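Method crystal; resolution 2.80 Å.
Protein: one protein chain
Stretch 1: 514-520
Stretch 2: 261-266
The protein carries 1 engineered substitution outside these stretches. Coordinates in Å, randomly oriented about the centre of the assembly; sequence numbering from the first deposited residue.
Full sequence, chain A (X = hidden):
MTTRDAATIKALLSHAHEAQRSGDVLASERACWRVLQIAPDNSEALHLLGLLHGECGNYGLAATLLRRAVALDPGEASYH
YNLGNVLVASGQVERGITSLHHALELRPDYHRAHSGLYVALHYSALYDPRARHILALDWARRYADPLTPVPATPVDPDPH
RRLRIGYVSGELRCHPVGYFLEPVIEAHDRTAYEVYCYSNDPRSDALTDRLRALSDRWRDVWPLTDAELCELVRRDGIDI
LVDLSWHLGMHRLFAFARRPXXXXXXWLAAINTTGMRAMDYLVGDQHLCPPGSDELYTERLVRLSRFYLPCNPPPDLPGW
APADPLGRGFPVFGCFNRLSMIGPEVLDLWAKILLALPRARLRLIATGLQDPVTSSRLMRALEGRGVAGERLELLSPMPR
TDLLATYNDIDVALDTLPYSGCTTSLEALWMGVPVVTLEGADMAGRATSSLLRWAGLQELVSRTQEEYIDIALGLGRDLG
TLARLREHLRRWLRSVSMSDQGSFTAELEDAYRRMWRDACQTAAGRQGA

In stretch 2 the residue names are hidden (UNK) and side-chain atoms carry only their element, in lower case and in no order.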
# COMPACT_ATOMS: atom_id res chain seq x y z
N ARG A 514 -14.43 12.97 18.37
CA ARG A 514 -15.79 12.44 18.41
C ARG A 514 -15.79 10.93 18.69
O ARG A 514 -16.74 10.42 19.26
CB ARG A 514 -16.54 12.82 17.13
CG ARG A 514 -16.90 14.31 17.12
CD ARG A 514 -17.05 14.93 15.74
NE ARG A 514 -17.80 14.07 14.83
CZ ARG A 514 -19.12 13.87 14.85
NH1 ARG A 514 -19.90 14.48 15.75
NH2 ARG A 514 -19.67 13.04 13.96
N MET A 515 -14.72 10.24 18.29
CA MET A 515 -14.47 8.86 18.73
C MET A 515 -14.29 8.80 20.25
O MET A 515 -14.81 7.90 20.91
CB MET A 515 -13.18 8.30 18.10
CG MET A 515 -13.20 8.03 16.60
SD MET A 515 -11.52 7.70 16.01
CE MET A 515 -11.68 8.25 14.31
N TRP A 516 -13.50 9.74 20.77
CA TRP A 516 -13.20 9.81 22.20
C TRP A 516 -14.42 10.22 23.03
O TRP A 516 -14.70 9.59 24.05
CB TRP A 516 -12.03 10.76 22.46
CG TRP A 516 -11.73 10.92 23.91
CD1 TRP A 516 -12.04 11.98 24.69
CD2 TRP A 516 -11.06 9.98 24.76
NE1 TRP A 516 -11.60 11.77 25.98
CE2 TRP A 516 -11.00 10.55 26.05
CE3 TRP A 516 -10.52 8.70 24.56
CZ2 TRP A 516 -10.41 9.89 27.13
CZ3 TRP A 516 -9.93 8.05 25.64
CH2 TRP A 516 -9.88 8.65 26.91
N ARG A 517 -15.14 11.26 22.61
CA ARG A 517 -16.38 11.64 23.28
C ARG A 517 -17.29 10.42 23.41
O ARG A 517 -17.73 10.11 24.51
CB ARG A 517 -17.12 12.80 22.57
CG ARG A 517 -18.58 12.97 23.04
CD ARG A 517 -19.20 14.33 22.74
NE ARG A 517 -18.93 14.82 21.39
CZ ARG A 517 -18.00 15.72 21.05
NH1 ARG A 517 -17.20 16.29 21.96
NH2 ARG A 517 -17.87 16.07 19.77
N ASP A 518 -17.54 9.74 22.29
CA ASP A 518 -18.42 8.55 22.26
C ASP A 518 -17.96 7.39 23.15
O ASP A 518 -18.80 6.64 23.65
CB ASP A 518 -18.61 8.05 20.81
CG ASP A 518 -19.50 8.97 19.98
OD1 ASP A 518 -19.61 10.18 20.27
OD2 ASP A 518 -20.09 8.47 19.00
N ALA A 519 -16.65 7.24 23.34
CA ALA A 519 -16.11 6.22 24.24
C ALA A 519 -16.41 6.55 25.71
O ALA A 519 -16.82 5.67 26.47
CB ALA A 519 -14.61 6.06 24.03
N CYS A 520 -16.22 7.81 26.09
CA CYS A 520 -16.57 8.31 27.43
C CYS A 520 -18.09 8.34 27.65
O CYS A 520 -18.58 7.73 28.59
CB CYS A 520 -15.98 9.71 27.65
SG CYS A 520 -14.21 9.84 27.31
N UNK A 261 -5.76 -0.01 23.91
CA UNK A 261 -6.34 1.32 23.96
C UNK A 261 -7.85 1.24 23.76
O UNK A 261 -8.34 0.36 23.03
c UNK A 261 -5.72 2.19 22.87
N UNK A 262 -8.60 2.16 24.39
CA UNK A 262 -10.07 2.20 24.27
C UNK A 262 -10.64 2.69 22.92
O UNK A 262 -11.83 2.47 22.64
c UNK A 262 -10.46 3.20 25.34
c UNK A 262 -8.09 3.25 25.25
c UNK A 262 -9.29 4.12 25.45
N UNK A 263 -9.83 3.39 22.14
CA UNK A 263 -10.20 3.78 20.78
C UNK A 263 -9.12 3.26 19.84
O UNK A 263 -7.95 3.63 19.95
c UNK A 263 -10.34 5.31 20.65
c UNK A 263 -11.46 5.81 21.56
c UNK A 263 -10.60 5.70 19.21
N UNK A 264 -9.51 2.39 18.92
CA UNK A 264 -8.57 1.79 17.98
C UNK A 264 -9.07 1.97 16.55
O UNK A 264 -10.23 1.63 16.23
c UNK A 264 -7.78 0.16 19.73
c UNK A 264 -7.18 -1.20 19.99
n UNK A 264 -7.89 -2.26 19.60
o UNK A 264 -6.09 -1.30 20.54
c UNK A 264 -8.36 0.33 18.33
N UNK A 265 -8.18 2.51 15.71
CA UNK A 265 -8.50 3.06 14.40
C UNK A 265 -7.55 2.51 13.33
O UNK A 265 -6.33 2.43 13.56
c UNK A 265 -8.63 5.19 13.03
c UNK A 265 -8.32 4.59 14.40
c UNK A 265 -9.17 5.25 15.47
N UNK A 266 -8.10 2.16 12.17
CA UNK A 266 -7.26 1.83 10.99
C UNK A 266 -7.44 2.94 9.94
O UNK A 266 -8.57 3.34 9.63
o UNK A 266 -6.48 0.00 9.58
c UNK A 266 -8.89 0.27 9.74
c UNK A 266 -7.54 0.40 10.46

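Position 261 carries a single side-chain carbon, CB, and nothing beyond it, which identifies alanine. CB of Ala261 comes no nearer to the helix than 7.7 Å, to CZ3 of Trp516, so its small, buried methyl packs elsewhere in the structure.

At position 262 three side-chain carbons close a ring onto the backbone nitrogen, an arrangement found only in proline. The ring lies at the edge of the indole of Trp516, near its plane. CG of Pro262 is 4.0 Å from CZ3 of Trp516. A compact, apolar ring suits this place beside an aromatic edge, and it sits just before the strand begins.

Position 263 has three carbons, one carrying the other two, and the branch occurs at CB itself. One terminal carbon approaches CB of Met515, the other CB of Ala519 and the indole edge of Trp516. This is valine, with chi1 in the t rotamer. CG1 of Val263 lies 3.8 Å from CB of Met515, while its CG2 lies 4.0 Å from CB of Ala519 and 4.3 Å from CE3 of Trp516. The beta-branch spreads two methyls over the helix surface and is well accommodated in an extended strand.

Position 264 has three carbons in a row, the third bearing one oxygen and one nitrogen, and these atoms touch nothing on stretch 1. A terminal amide on a two-methylene stem means glutamine. The CA-to-CB bond of Gln264 points away from the helix, as strand alternation predicts; a side chain so directed can be polar, since its amide NE2 is hydrogen-bonded elsewhere in the structure.

Position 265 has three carbons, branched at CB, with no heteroatom, and a terminal carbon meets the sulfur of Met515: valine. Val265, also in the t rotamer, places CG2 3.4 Å from SD of Met515. A beta-branched apolar side chain suits a buried strand position whose CA-to-CB bond points toward the helix.

Position 266 has one carbon carrying an oxygen and a carbon, and reaches nothing on stretch 1. This is threonine. Beta-branching suits a strand, and the buried hydroxyl OG1 of Thr266 is satisfied by a hydrogen bond elsewhere in the structure.

The contact works by apolar packing alone, with no hydrogen bond between the stretches. The strand runs roughly antiparallel to the helix, at 146°. Val263 is central, touching Met515, Trp516 and Ala519. The small side chain of Ala519 points toward the strand, while the extended Met515 reaches from Val263 to Val265. Together the stretches bury 242 Å².

Stretch 2, residues 261-266: APVQVT
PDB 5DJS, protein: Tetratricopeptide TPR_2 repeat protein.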